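Local coordinates for G protein coupled receptor (Arabidopsis thaliana, PDB 3T33), which binds a zinc ion as a member of the LanC-like family and may take part in abscisic acid signalling, at residues 330-335 with 409-414; 319-324 with 337-342; 285-290 with 294-299; 78-83 with 87-92. All coordinates share one frame; numbering follows the deposited sequence. Where two conformers were deposited one is given.

How the interactions relate
Interactions 1 and 3 share the zinc ion, bound by C288 of 285-290 and by C333 and H334 of 330-335. The centres of interactions 1 and 3 lie 10 Å apart. Interaction 2 sits 11 Å from interaction 1 and 9 Å from interaction 3, centre to centre. Its helix 336-350 follows the metal loop directly and is tied to it: V330 O lies 2.8 Å from S337 OG and G331 O 3.0 Å from G338 N, both probable hydrogen bonds. Interaction 4 lies across the chain's centre from interaction 2, their centres 23 Å apart, yet it touches interaction 1: Y81 OH comes within 3.0 Å of C333 SG, and P411 CB packs 4.0 Å from Y89 CE2.

Interaction 1. Residues 330-335 with 409-414; sequences VGICHG and LFPGYE. With ZN (zinc ion), chain B.
I332 and F410 meet in the buried middle of the LanC-like toroid of helices, where the loop that supplies two zinc ligands comes up against the loop near the C-terminus. One methyl makes the contact: CG2 of I332 lies 3.2 Å from CZ of F410, approaching the ring obliquely, and 4.2 Å from CG of P411. The first value is shorter than a relaxed carbon-carbon contact, so its exact size is doubtful. At chi1 -74°, I332 turns CG2 anti to its own backbone N, and this sends the methyl toward the phenyl and proline rings while the side chains of I332 and F410 slide past each other in opposite directions.

Directly after I332 come the metal ligands. C333 SG binds the zinc ion at 2.3 Å and H334 ND1 at 1.9 Å, with C288 also in the coordination sphere, so the F410 contact lies beside the residue that precedes the metal pair.

What positions F410 is a type II beta turn over F410-Y413, marked by the positive phi of 73° at G412. F410 O accepts from both Y413 N and E414 N, each at 3.0 Å. Further out, W287 stacks with the F410 ring, Y341 meets it at a steep angle, and E414 OE2 is held by a salt bridge to R348 and a hydrogen bond with S345. The other carboxylate oxygen reaches back to the start of the turn: E414 OE1 takes the F410 N-H with its anti lone pair, at 2.9 Å and an almost straight 174°.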
loop_
_atom_site.group_PDB
_atom_site.type_symbol
_atom_site.label_atom_id
_atom_site.label_comp_id
_atom_site.label_asym_id
_atom_site.label_seq_id
_atom_site.Cartn_x
_atom_site.Cartn_y
_atom_site.Cartn_z
ATOM N N VAL A 330 11.867 6.330 5.029
ATOM C CA VAL A 330 12.184 5.171 4.235
ATOM C C VAL A 330 10.925 4.385 3.814
ATOM O O VAL A 330 10.950 3.714 2.780
ATOM C CB VAL A 330 13.109 4.247 5.078
ATOM C CG1 VAL A 330 12.282 3.533 6.208
ATOM C CG2 VAL A 330 13.907 3.174 4.194
ATOM N N GLY A 331 9.831 4.494 4.587
ATOM C CA GLY A 331 8.814 3.460 4.672
ATOM C C GLY A 331 7.640 3.473 3.715
ATOM O O GLY A 331 7.639 4.177 2.737
ATOM N N ILE A 332 6.638 2.656 4.022
ATOM C CA ILE A 332 5.481 2.446 3.213
ATOM C C ILE A 332 4.388 3.489 3.462
ATOM O O ILE A 332 3.923 4.122 2.498
ATOM C CB ILE A 332 4.942 1.029 3.450
ATOM C CG1 ILE A 332 5.828 -0.025 2.768
ATOM C CG2 ILE A 332 3.489 0.880 2.996
ATOM C CD1 ILE A 332 5.764 -0.075 1.255
ATOM N N CYS A 333 3.990 3.663 4.718
ATOM C CA CYS A 333 2.954 4.628 5.067
ATOM C C CYS A 333 3.263 6.003 4.482
ATOM O O CYS A 333 2.543 6.493 3.612
ATOM C CB CYS A 333 2.802 4.725 6.586
ATOM S SG CYS A 333 1.123 5.101 7.146
ATOM N N HIS A 334 4.336 6.619 4.967
ATOM C CA HIS A 334 4.741 7.937 4.494
ATOM C C HIS A 334 6.241 7.990 4.227
ATOM O O HIS A 334 6.998 8.578 4.999
ATOM C CB HIS A 334 4.349 9.014 5.509
ATOM C CG HIS A 334 4.353 8.536 6.927
ATOM N ND1 HIS A 334 3.231 8.023 7.543
ATOM C CD2 HIS A 334 5.342 8.492 7.851
ATOM C CE1 HIS A 334 3.529 7.685 8.785
ATOM N NE2 HIS A 334 4.803 7.960 8.997
ATOM N N GLY A 335 6.663 7.372 3.129
ATOM C CA GLY A 335 8.067 7.347 2.762
ATOM C C GLY A 335 8.280 7.028 1.295
ATOM O O GLY A 335 7.342 7.060 0.499
ATOM N N LEU A 409 1.373 -4.746 -6.044
ATOM C CA LEU A 409 0.229 -4.133 -5.329
ATOM C C LEU A 409 0.612 -3.485 -3.979
ATOM O O LEU A 409 1.179 -4.170 -3.169
ATOM C CB LEU A 409 -0.828 -5.200 -5.079
ATOM C CG LEU A 409 -1.372 -5.806 -6.386
ATOM C CD1 LEU A 409 -2.256 -7.093 -6.112
ATOM C CD2 LEU A 409 -2.169 -4.780 -7.220
ATOM N N PHE A 410 0.305 -2.187 -3.746
ATOM C CA PHE A 410 0.604 -1.555 -2.439
ATOM C C PHE A 410 -0.042 -2.432 -1.308
ATOM O O PHE A 410 -1.218 -2.727 -1.364
ATOM C CB PHE A 410 0.095 -0.122 -2.398
ATOM C CG PHE A 410 0.481 0.658 -1.141
ATOM C CD1 PHE A 410 -0.107 0.405 0.088
ATOM C CD2 PHE A 410 1.385 1.687 -1.212
ATOM C CE1 PHE A 410 0.240 1.168 1.241
ATOM C CE2 PHE A 410 1.742 2.421 -0.066
ATOM C CZ PHE A 410 1.148 2.140 1.158
ATOM N N PRO A 411 0.772 -2.912 -0.341
ATOM C CA PRO A 411 0.293 -3.904 0.663
ATOM C C PRO A 411 -0.876 -3.328 1.487
ATOM O O PRO A 411 -0.799 -2.184 1.994
ATOM C CB PRO A 411 1.516 -4.138 1.546
ATOM C CG PRO A 411 2.321 -2.869 1.426
ATOM C CD PRO A 411 2.047 -2.284 0.035
ATOM N N GLY A 412 -1.976 -4.063 1.578
ATOM C CA GLY A 412 -3.093 -3.570 2.362
ATOM C C GLY A 412 -3.860 -2.424 1.699
ATOM O O GLY A 412 -4.722 -1.823 2.327
ATOM N N TYR A 413 -3.545 -2.131 0.431
ATOM C CA TYR A 413 -4.258 -1.083 -0.277
ATOM C C TYR A 413 -4.799 -1.529 -1.634
ATOM O O TYR A 413 -6.014 -1.559 -1.876
ATOM C CB TYR A 413 -3.442 0.197 -0.415
ATOM C CG TYR A 413 -4.360 1.420 -0.623
ATOM C CD1 TYR A 413 -5.164 1.914 0.456
ATOM C CD2 TYR A 413 -4.471 2.046 -1.873
ATOM C CE1 TYR A 413 -6.009 3.041 0.305
ATOM C CE2 TYR A 413 -5.313 3.190 -2.061
ATOM C CZ TYR A 413 -6.088 3.670 -0.973
ATOM O OH TYR A 413 -6.957 4.737 -1.153
ATOM N N GLU A 414 -3.899 -1.911 -2.522
ATOM C CA GLU A 414 -4.327 -2.389 -3.840
ATOM C C GLU A 414 -4.652 -3.863 -3.879
ATOM O O GLU A 414 -3.997 -4.724 -3.307
ATOM C CB GLU A 414 -3.248 -2.047 -4.907
ATOM C CG GLU A 414 -3.054 -0.579 -5.082
ATOM C CD GLU A 414 -1.968 -0.220 -6.089
ATOM O OE1 GLU A 414 -0.777 -0.526 -5.814
ATOM O OE2 GLU A 414 -2.316 0.372 -7.146
HETATM ZN ZN ZN B . 1.479 7.356 7.386
#

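Interaction 2. Residues 319-324 with 337-342; sequences EVVWSR and SGNTYV
V321 meets N339 and V342 with its two methyls spread by a chi1 of -168°: CG1 stands anti to the backbone N, whereas CG2 stands anti to the carbonyl carbon. V342 adopts nearly the same torsion, 177°, and its methyls face those of V321 tip to tip. V321 CG2 is 4.1 Å from V342 CG2, and V342 CG1 is equally near, so one methyl fits against the fork of the other valine. The second branch serves N339 instead: V321 CG1 rests 3.8 Å from N339 CB, the two side chains crossing obliquely. Only aliphatic carbon of N339 is needed to account for this contact. V321 therefore touches positions about one helical turn apart, the nearest pair of CA atoms being those of V321 and N339, 7.0 Å apart.

The result is a small, wholly buried apolar seam between two consecutive helices, 308-324 and 336-350, of the LanC-like alpha-helical fold. N339 brings it near the metal, its side chain being about 9 Å from the zinc ion. P292 at the start of helix 291-305 touches V321, N339 and V342 alike, while T340 turns to helices 353-375 and 392-402.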
loop_
_atom_site.group_PDB
_atom_site.type_symbol
_atom_site.label_atom_id
_atom_site.label_comp_id
_atom_site.label_asym_id
_atom_site.label_seq_id
_atom_site.Cartn_x
_atom_site.Cartn_y
_atom_site.Cartn_z
ATOM N N GLU A 319 2.805 13.353 -10.956
ATOM C CA GLU A 319 3.820 14.435 -11.076
ATOM C C GLU A 319 4.141 15.064 -9.738
ATOM O O GLU A 319 5.265 15.412 -9.469
ATOM C CB GLU A 319 3.356 15.534 -12.035
ATOM C CG GLU A 319 3.088 15.045 -13.432
ATOM C CD GLU A 319 4.343 14.520 -14.105
ATOM O OE1 GLU A 319 5.414 15.119 -13.935
ATOM O OE2 GLU A 319 4.254 13.512 -14.817
ATOM N N VAL A 320 3.159 15.216 -8.876
ATOM C CA VAL A 320 3.419 15.711 -7.525
ATOM C C VAL A 320 4.325 14.762 -6.735
ATOM O O VAL A 320 5.291 15.176 -6.050
ATOM C CB VAL A 320 2.103 15.812 -6.811
ATOM C CG1 VAL A 320 2.316 16.230 -5.344
ATOM C CG2 VAL A 320 1.193 16.758 -7.613
ATOM N N VAL A 321 4.019 13.467 -6.824
ATOM C CA VAL A 321 4.941 12.444 -6.259
ATOM C C VAL A 321 6.343 12.503 -6.910
ATOM O O VAL A 321 7.390 12.486 -6.224
ATOM C CB VAL A 321 4.321 11.050 -6.364
ATOM C CG1 VAL A 321 5.133 10.059 -5.510
ATOM C CG2 VAL A 321 2.870 11.131 -5.838
ATOM N N TRP A 322 6.384 12.636 -8.228
ATOM C CA TRP A 322 7.703 12.695 -8.858
ATOM C C TRP A 322 8.536 13.868 -8.351
ATOM O O TRP A 322 9.749 13.708 -8.126
ATOM C CB TRP A 322 7.607 12.651 -10.385
ATOM C CG TRP A 322 8.906 12.619 -11.111
ATOM C CD1 TRP A 322 9.334 13.537 -12.008
ATOM C CD2 TRP A 322 9.940 11.603 -11.049
ATOM N NE1 TRP A 322 10.569 13.185 -12.476
ATOM C CE2 TRP A 322 10.963 12.006 -11.921
ATOM C CE3 TRP A 322 10.104 10.410 -10.319
ATOM C CZ2 TRP A 322 12.157 11.246 -12.123
ATOM C CZ3 TRP A 322 11.300 9.641 -10.506
ATOM C CH2 TRP A 322 12.298 10.072 -11.408
ATOM N N SER A 323 7.938 15.038 -8.131
ATOM C CA SER A 323 8.787 16.131 -7.646
ATOM C C SER A 323 8.907 16.254 -6.146
ATOM O O SER A 323 9.956 16.676 -5.643
ATOM C CB SER A 323 8.410 17.485 -8.261
ATOM O OG SER A 323 7.278 18.023 -7.620
ATOM N N ARG A 324 7.886 15.864 -5.406
ATOM C CA ARG A 324 7.959 16.060 -3.951
ATOM C C ARG A 324 7.911 14.747 -3.160
ATOM O O ARG A 324 7.896 14.783 -1.927
ATOM C CB ARG A 324 6.825 16.975 -3.489
ATOM C CG ARG A 324 6.871 18.449 -4.013
ATOM C CD ARG A 324 5.464 19.119 -3.907
ATOM N NE ARG A 324 5.070 19.293 -2.510
ATOM C CZ ARG A 324 3.868 19.689 -2.103
ATOM N NH1 ARG A 324 2.891 19.986 -2.966
ATOM N NH2 ARG A 324 3.650 19.810 -0.802
ATOM N N SER A 337 9.619 3.949 -0.067
ATOM C CA SER A 337 9.136 2.622 -0.498
ATOM C C SER A 337 7.638 2.717 -0.883
ATOM O O SER A 337 7.192 2.107 -1.864
ATOM C CB SER A 337 9.378 1.533 0.560
ATOM O OG SER A 337 10.724 1.499 1.052
ATOM N N GLY A 338 6.863 3.508 -0.130
ATOM C CA GLY A 338 5.411 3.557 -0.343
ATOM C C GLY A 338 5.092 4.404 -1.553
ATOM O O GLY A 338 4.255 4.011 -2.375
ATOM N N ASN A 339 5.759 5.561 -1.681
ATOM C CA ASN A 339 5.550 6.391 -2.888
ATOM C C ASN A 339 5.987 5.725 -4.238
ATOM O O ASN A 339 5.393 5.985 -5.284
ATOM C CB ASN A 339 6.136 7.769 -2.690
ATOM C CG ASN A 339 5.460 8.515 -1.536
ATOM O OD1 ASN A 339 5.865 9.582 -1.176
ATOM N ND2 ASN A 339 4.486 7.922 -0.935
ATOM N N THR A 340 6.941 4.799 -4.191
ATOM C CA THR A 340 7.270 4.016 -5.360
ATOM C C THR A 340 6.055 3.391 -6.043
ATOM O O THR A 340 5.976 3.361 -7.288
ATOM C CB THR A 340 8.277 2.882 -4.960
ATOM O OG1 THR A 340 9.428 3.537 -4.476
ATOM C CG2 THR A 340 8.677 2.044 -6.152
ATOM N N TYR A 341 5.107 2.912 -5.242
ATOM C CA TYR A 341 3.911 2.232 -5.750
ATOM C C TYR A 341 3.077 3.141 -6.584
ATOM O O TYR A 341 2.330 2.693 -7.492
ATOM C CB TYR A 341 3.061 1.641 -4.606
ATOM C CG TYR A 341 3.563 0.266 -4.122
ATOM C CD1 TYR A 341 3.268 -0.900 -4.822
ATOM C CD2 TYR A 341 4.364 0.159 -2.994
ATOM C CE1 TYR A 341 3.777 -2.150 -4.383
ATOM C CE2 TYR A 341 4.877 -1.080 -2.570
ATOM C CZ TYR A 341 4.554 -2.219 -3.236
ATOM O OH TYR A 341 5.025 -3.455 -2.794
ATOM N N VAL A 342 3.166 4.429 -6.328
ATOM C CA VAL A 342 2.472 5.330 -7.268
ATOM C C VAL A 342 2.939 5.085 -8.719
ATOM O O VAL A 342 2.110 4.887 -9.628
ATOM C CB VAL A 342 2.674 6.828 -6.894
ATOM C CG1 VAL A 342 2.020 7.685 -7.918
ATOM C CG2 VAL A 342 2.018 7.128 -5.555
#

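Interaction 3. Residues 285-290 with 294-299; sequences VHWCHG and VALTLV. With ZN (zinc ion), chain B.
W287 and L296 supply the apolar part of this contact. CD2 of L296 comes to the edge of the indole, near its plane, 3.9 Å from W287 CD1 and 4.1 Å from W287 NE1, and the two side chains cross at about a right angle. The pyrrole side of the ring is thus the part that faces the helix. W287 carries CG anti to its backbone N (chi1 174°), which swings the indole across to L296.

The polar part is backbone. G290 is the N-cap of helix 291-305, and its O accepts from V294 N at 3.4 Å with an N-H...O angle of 162°, a weak bond that starts the first turn. V294 CG2 packs on the same oxygen, 3.3 Å away. G290 has a positive phi of 112°, a backbone shape readily taken by glycine. Upstream, H286 N donates to H289 O at 2.7 Å, folding the loop into a tight bend.

Metal binding comes from a residue between those two in sequence: C288 SG holds the zinc ion at 2.2 Å, the site being shared with C333 and H334.

The contact therefore joins a zinc loop to the helix that follows it. Around it, L296 also touches F410, A295 packs on V342 of helix 336-350, L298 lies on helix 308-324, and T297 faces helix 236-244.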
loop_
_atom_site.group_PDB
_atom_site.type_symbol
_atom_site.label_atom_id
_atom_site.label_comp_id
_atom_site.label_asym_id
_atom_site.label_seq_id
_atom_site.Cartn_x
_atom_site.Cartn_y
_atom_site.Cartn_z
ATOM N N VAL A 285 2.815 14.613 1.515
ATOM C CA VAL A 285 2.788 13.859 0.227
ATOM C C VAL A 285 3.059 12.396 0.573
ATOM O O VAL A 285 4.172 11.903 0.406
ATOM C CB VAL A 285 3.834 14.424 -0.771
ATOM C CG1 VAL A 285 3.783 13.685 -2.132
ATOM C CG2 VAL A 285 3.636 15.934 -0.962
ATOM N N HIS A 286 2.062 11.729 1.150
ATOM C CA HIS A 286 2.259 10.390 1.763
ATOM C C HIS A 286 1.194 9.516 1.175
ATOM O O HIS A 286 0.197 10.028 0.654
ATOM C CB HIS A 286 1.919 10.374 3.267
ATOM C CG HIS A 286 2.751 11.274 4.138
ATOM N ND1 HIS A 286 3.928 11.869 3.719
ATOM C CD2 HIS A 286 2.608 11.600 5.451
ATOM C CE1 HIS A 286 4.452 12.562 4.729
ATOM N NE2 HIS A 286 3.694 12.377 5.798
ATOM N N TRP A 287 1.401 8.202 1.267
ATOM C CA TRP A 287 0.314 7.266 1.104
ATOM C C TRP A 287 -0.765 7.689 2.109
ATOM O O TRP A 287 -1.914 7.745 1.767
ATOM C CB TRP A 287 0.745 5.856 1.505
ATOM C CG TRP A 287 -0.401 4.939 1.469
ATOM C CD1 TRP A 287 -1.075 4.542 0.365
ATOM C CD2 TRP A 287 -1.069 4.342 2.585
ATOM N NE1 TRP A 287 -2.099 3.698 0.712
ATOM C CE2 TRP A 287 -2.131 3.575 2.074
ATOM C CE3 TRP A 287 -0.882 4.398 3.972
ATOM C CZ2 TRP A 287 -3.024 2.848 2.900
ATOM C CZ3 TRP A 287 -1.750 3.660 4.791
ATOM C CH2 TRP A 287 -2.796 2.889 4.248
ATOM N N CYS A 288 -0.404 7.890 3.376
ATOM C CA CYS A 288 -1.449 8.056 4.399
ATOM C C CYS A 288 -2.230 9.337 4.152
ATOM O O CYS A 288 -3.450 9.297 4.146
ATOM C CB CYS A 288 -0.947 7.865 5.837
ATOM S SG CYS A 288 0.371 8.912 6.271
ATOM N N HIS A 289 -1.548 10.427 3.827
ATOM C CA HIS A 289 -2.206 11.704 3.483
ATOM C C HIS A 289 -1.526 12.330 2.270
ATOM O O HIS A 289 -0.295 12.421 2.211
ATOM C CB HIS A 289 -2.075 12.713 4.643
ATOM C CG HIS A 289 -2.548 12.189 5.975
ATOM N ND1 HIS A 289 -3.887 12.010 6.277
ATOM C CD2 HIS A 289 -1.853 11.826 7.087
ATOM C CE1 HIS A 289 -3.985 11.538 7.510
ATOM N NE2 HIS A 289 -2.769 11.417 8.026
ATOM N N GLY A 290 -2.304 12.796 1.315
ATOM C CA GLY A 290 -1.694 13.519 0.197
ATOM C C GLY A 290 -1.802 12.769 -1.122
ATOM O O GLY A 290 -2.494 11.758 -1.238
ATOM N N VAL A 294 -3.955 9.080 -2.808
ATOM C CA VAL A 294 -5.059 9.466 -3.675
ATOM C C VAL A 294 -4.747 8.990 -5.091
ATOM O O VAL A 294 -5.615 8.395 -5.788
ATOM C CB VAL A 294 -5.235 10.986 -3.608
ATOM C CG1 VAL A 294 -6.216 11.469 -4.698
ATOM C CG2 VAL A 294 -5.655 11.400 -2.186
ATOM N N ALA A 295 -3.505 9.184 -5.535
ATOM C CA ALA A 295 -3.153 8.680 -6.902
ATOM C C ALA A 295 -3.492 7.204 -7.099
ATOM O O ALA A 295 -4.096 6.792 -8.086
ATOM C CB ALA A 295 -1.718 8.915 -7.163
ATOM N N LEU A 296 -3.138 6.382 -6.121
ATOM C CA LEU A 296 -3.476 4.962 -6.141
ATOM C C LEU A 296 -4.975 4.728 -6.304
ATOM O O LEU A 296 -5.435 3.799 -6.988
ATOM C CB LEU A 296 -2.967 4.363 -4.843
ATOM C CG LEU A 296 -1.723 3.481 -4.763
ATOM C CD1 LEU A 296 -0.593 3.794 -5.771
ATOM C CD2 LEU A 296 -1.191 3.200 -3.261
ATOM N N THR A 297 -5.775 5.584 -5.688
ATOM C CA THR A 297 -7.226 5.460 -5.797
ATOM C C THR A 297 -7.705 5.905 -7.168
ATOM O O THR A 297 -8.590 5.290 -7.745
ATOM C CB THR A 297 -7.922 6.310 -4.736
ATOM O OG1 THR A 297 -7.317 6.057 -3.464
ATOM C CG2 THR A 297 -9.383 5.998 -4.672
ATOM N N LEU A 298 -7.166 6.994 -7.687
ATOM C CA LEU A 298 -7.566 7.434 -9.054
ATOM C C LEU A 298 -7.120 6.384 -10.091
ATOM O O LEU A 298 -7.834 6.078 -11.035
ATOM C CB LEU A 298 -7.001 8.808 -9.366
ATOM C CG LEU A 298 -7.675 9.860 -8.471
ATOM C CD1 LEU A 298 -7.009 11.168 -8.670
ATOM C CD2 LEU A 298 -9.175 9.936 -8.855
ATOM N N VAL A 299 -5.973 5.759 -9.878
ATOM C CA VAL A 299 -5.568 4.713 -10.834
ATOM C C VAL A 299 -6.633 3.684 -10.899
ATOM O O VAL A 299 -7.018 3.271 -12.017
ATOM C CB VAL A 299 -4.182 4.055 -10.521
ATOM C CG1 VAL A 299 -4.042 2.667 -11.214
ATOM C CG2 VAL A 299 -3.073 4.971 -10.940
HETATM ZN ZN ZN B . 1.479 7.356 7.386
#

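Interaction 4. Residues 78-83 with 87-92; sequences YNLYTG and TAYLLF
The Y89 ring receives L80 CD1 obliquely, at its root: this methyl is 3.8 Å from both CG and CD2 of Y89 and closer still, 3.4 Å, to Y89 CB. A second flat group lies within the loop, where N79 CB sits 4.2 Å above the centre of one face of the Y78 ring. Both belong to a loop-to-helix junction of the LanC-like toroid, in which 78-83 leads into helix 84-98 and folds back against it.

L80 gets to the helix by its first torsion. With chi1 at -171°, CG is anti to the backbone N, and the isobutyl end leans toward Y89 although its root does not point there; the two side chains cross at a slant. The Y89 ring also meets that of Y397 from helix 392-402, and L80 touches F126.

Nearer the helix start, G83 and T87 cover each other, but G83 O and T87 N are 4.0 Å apart, too far for a helical hydrogen bond. The T87 hydroxyl is engaged elsewhere: OG1 is hydrogen-bonded to T67 OG1 on helix 45-69.

The loop carries an Asx motif at N79, consistent with a role in holding the bend: the carboxamide oxygen gathers two successive backbone N-H groups, both tilted somewhat from its carbonyl plane. N79 OD1 accepts from T82 N at 3.0 Å, nearly straight at 169°, and from G83 N at 3.2 Å, more bent at 141°.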
loop_
_atom_site.group_PDB
_atom_site.type_symbol
_atom_site.label_atom_id
_atom_site.label_comp_id
_atom_site.label_asym_id
_atom_site.label_seq_id
_atom_site.Cartn_x
_atom_site.Cartn_y
_atom_site.Cartn_z
ATOM N N TYR A 78 1.942 -7.588 17.035
ATOM C CA TYR A 78 0.939 -8.429 16.361
ATOM C C TYR A 78 0.372 -7.955 15.039
ATOM O O TYR A 78 0.312 -8.704 14.141
ATOM C CB TYR A 78 -0.172 -8.881 17.307
ATOM C CG TYR A 78 -1.581 -8.348 17.068
ATOM C CD1 TYR A 78 -2.346 -8.780 16.020
ATOM C CD2 TYR A 78 -2.145 -7.440 17.932
ATOM C CE1 TYR A 78 -3.594 -8.293 15.820
ATOM C CE2 TYR A 78 -3.388 -6.958 17.748
ATOM C CZ TYR A 78 -4.116 -7.383 16.700
ATOM O OH TYR A 78 -5.357 -6.890 16.533
ATOM N N ASN A 79 -0.038 -6.716 14.920
ATOM C CA ASN A 79 -0.655 -6.273 13.693
ATOM C C ASN A 79 0.249 -6.118 12.476
ATOM O O ASN A 79 1.439 -6.260 12.580
ATOM C CB ASN A 79 -1.552 -5.064 13.926
ATOM C CG ASN A 79 -0.810 -3.771 13.966
ATOM O OD1 ASN A 79 0.357 -3.718 13.716
ATOM N ND2 ASN A 79 -1.504 -2.719 14.298
ATOM N N LEU A 80 -0.345 -5.840 11.323
ATOM C CA LEU A 80 0.444 -5.801 10.069
ATOM C C LEU A 80 1.323 -4.570 10.034
ATOM O O LEU A 80 2.482 -4.611 9.566
ATOM C CB LEU A 80 -0.485 -5.838 8.850
ATOM C CG LEU A 80 0.174 -6.013 7.496
ATOM C CD1 LEU A 80 0.549 -7.483 7.235
ATOM C CD2 LEU A 80 -0.733 -5.444 6.354
ATOM N N TYR A 81 0.746 -3.501 10.584
ATOM C CA TYR A 81 1.205 -2.115 10.456
ATOM C C TYR A 81 2.537 -1.923 11.125
ATOM O O TYR A 81 3.489 -1.422 10.481
ATOM C CB TYR A 81 0.185 -1.165 11.117
ATOM C CG TYR A 81 0.503 0.272 10.857
ATOM C CD1 TYR A 81 1.278 0.993 11.729
ATOM C CD2 TYR A 81 0.062 0.894 9.690
ATOM C CE1 TYR A 81 1.605 2.286 11.449
ATOM C CE2 TYR A 81 0.367 2.160 9.413
ATOM C CZ TYR A 81 1.147 2.849 10.270
ATOM O OH TYR A 81 1.422 4.132 9.982
ATOM N N THR A 82 2.638 -2.325 12.400
ATOM C CA THR A 82 3.919 -2.259 13.099
ATOM C C THR A 82 4.346 -3.580 13.756
ATOM O O THR A 82 5.476 -3.728 14.186
ATOM C CB THR A 82 3.988 -1.089 14.129
ATOM O OG1 THR A 82 2.811 -1.074 14.966
ATOM C CG2 THR A 82 4.085 0.226 13.417
ATOM N N GLY A 83 3.458 -4.545 13.829
ATOM C CA GLY A 83 3.769 -5.743 14.601
ATOM C C GLY A 83 4.256 -6.902 13.758
ATOM O O GLY A 83 4.743 -6.731 12.588
ATOM N N THR A 87 5.863 -8.899 9.464
ATOM C CA THR A 87 6.937 -9.818 9.126
ATOM C C THR A 87 6.412 -11.028 8.401
ATOM O O THR A 87 6.985 -11.404 7.362
ATOM C CB THR A 87 7.700 -10.225 10.414
ATOM O OG1 THR A 87 8.296 -9.036 10.963
ATOM C CG2 THR A 87 8.751 -11.247 10.131
ATOM N N ALA A 88 5.313 -11.621 8.895
ATOM C CA ALA A 88 4.710 -12.720 8.202
ATOM C C ALA A 88 4.352 -12.343 6.753
ATOM O O ALA A 88 4.510 -13.138 5.810
ATOM C CB ALA A 88 3.410 -13.194 8.961
ATOM N N TYR A 89 3.817 -11.147 6.569
ATOM C CA TYR A 89 3.399 -10.736 5.230
ATOM C C TYR A 89 4.578 -10.566 4.301
ATOM O O TYR A 89 4.542 -10.933 3.140
ATOM C CB TYR A 89 2.516 -9.453 5.307
ATOM C CG TYR A 89 1.593 -9.312 4.128
ATOM C CD1 TYR A 89 1.034 -10.414 3.477
ATOM C CD2 TYR A 89 1.354 -8.057 3.585
ATOM C CE1 TYR A 89 0.213 -10.239 2.333
ATOM C CE2 TYR A 89 0.557 -7.884 2.484
ATOM C CZ TYR A 89 -0.028 -8.948 1.866
ATOM O OH TYR A 89 -0.812 -8.629 0.747
ATOM N N LEU A 90 5.643 -10.027 4.830
ATOM C CA LEU A 90 6.877 -9.880 4.049
ATOM C C LEU A 90 7.383 -11.274 3.613
ATOM O O LEU A 90 7.887 -11.455 2.482
ATOM C CB LEU A 90 7.912 -9.114 4.865
ATOM C CG LEU A 90 9.338 -9.153 4.226
ATOM C CD1 LEU A 90 9.368 -8.486 2.831
ATOM C CD2 LEU A 90 10.380 -8.504 5.196
ATOM N N LEU A 91 7.234 -12.260 4.520
ATOM C CA LEU A 91 7.645 -13.644 4.283
ATOM C C LEU A 91 6.766 -14.287 3.270
ATOM O O LEU A 91 7.236 -15.065 2.403
ATOM C CB LEU A 91 7.636 -14.434 5.610
ATOM C CG LEU A 91 8.928 -14.194 6.398
ATOM C CD1 LEU A 91 8.723 -14.631 7.806
ATOM C CD2 LEU A 91 10.054 -15.008 5.768
ATOM N N PHE A 92 5.472 -13.999 3.388
ATOM C CA PHE A 92 4.515 -14.397 2.347
ATOM C C PHE A 92 4.865 -13.810 0.922
ATOM O O PHE A 92 4.858 -14.525 -0.066
ATOM C CB PHE A 92 3.072 -14.035 2.754
ATOM C CG PHE A 92 2.041 -14.601 1.822
ATOM C CD1 PHE A 92 1.819 -15.964 1.762
ATOM C CD2 PHE A 92 1.328 -13.784 0.971
ATOM C CE1 PHE A 92 0.905 -16.515 0.851
ATOM C CE2 PHE A 92 0.408 -14.335 0.043
ATOM C CZ PHE A 92 0.198 -15.718 0.017
#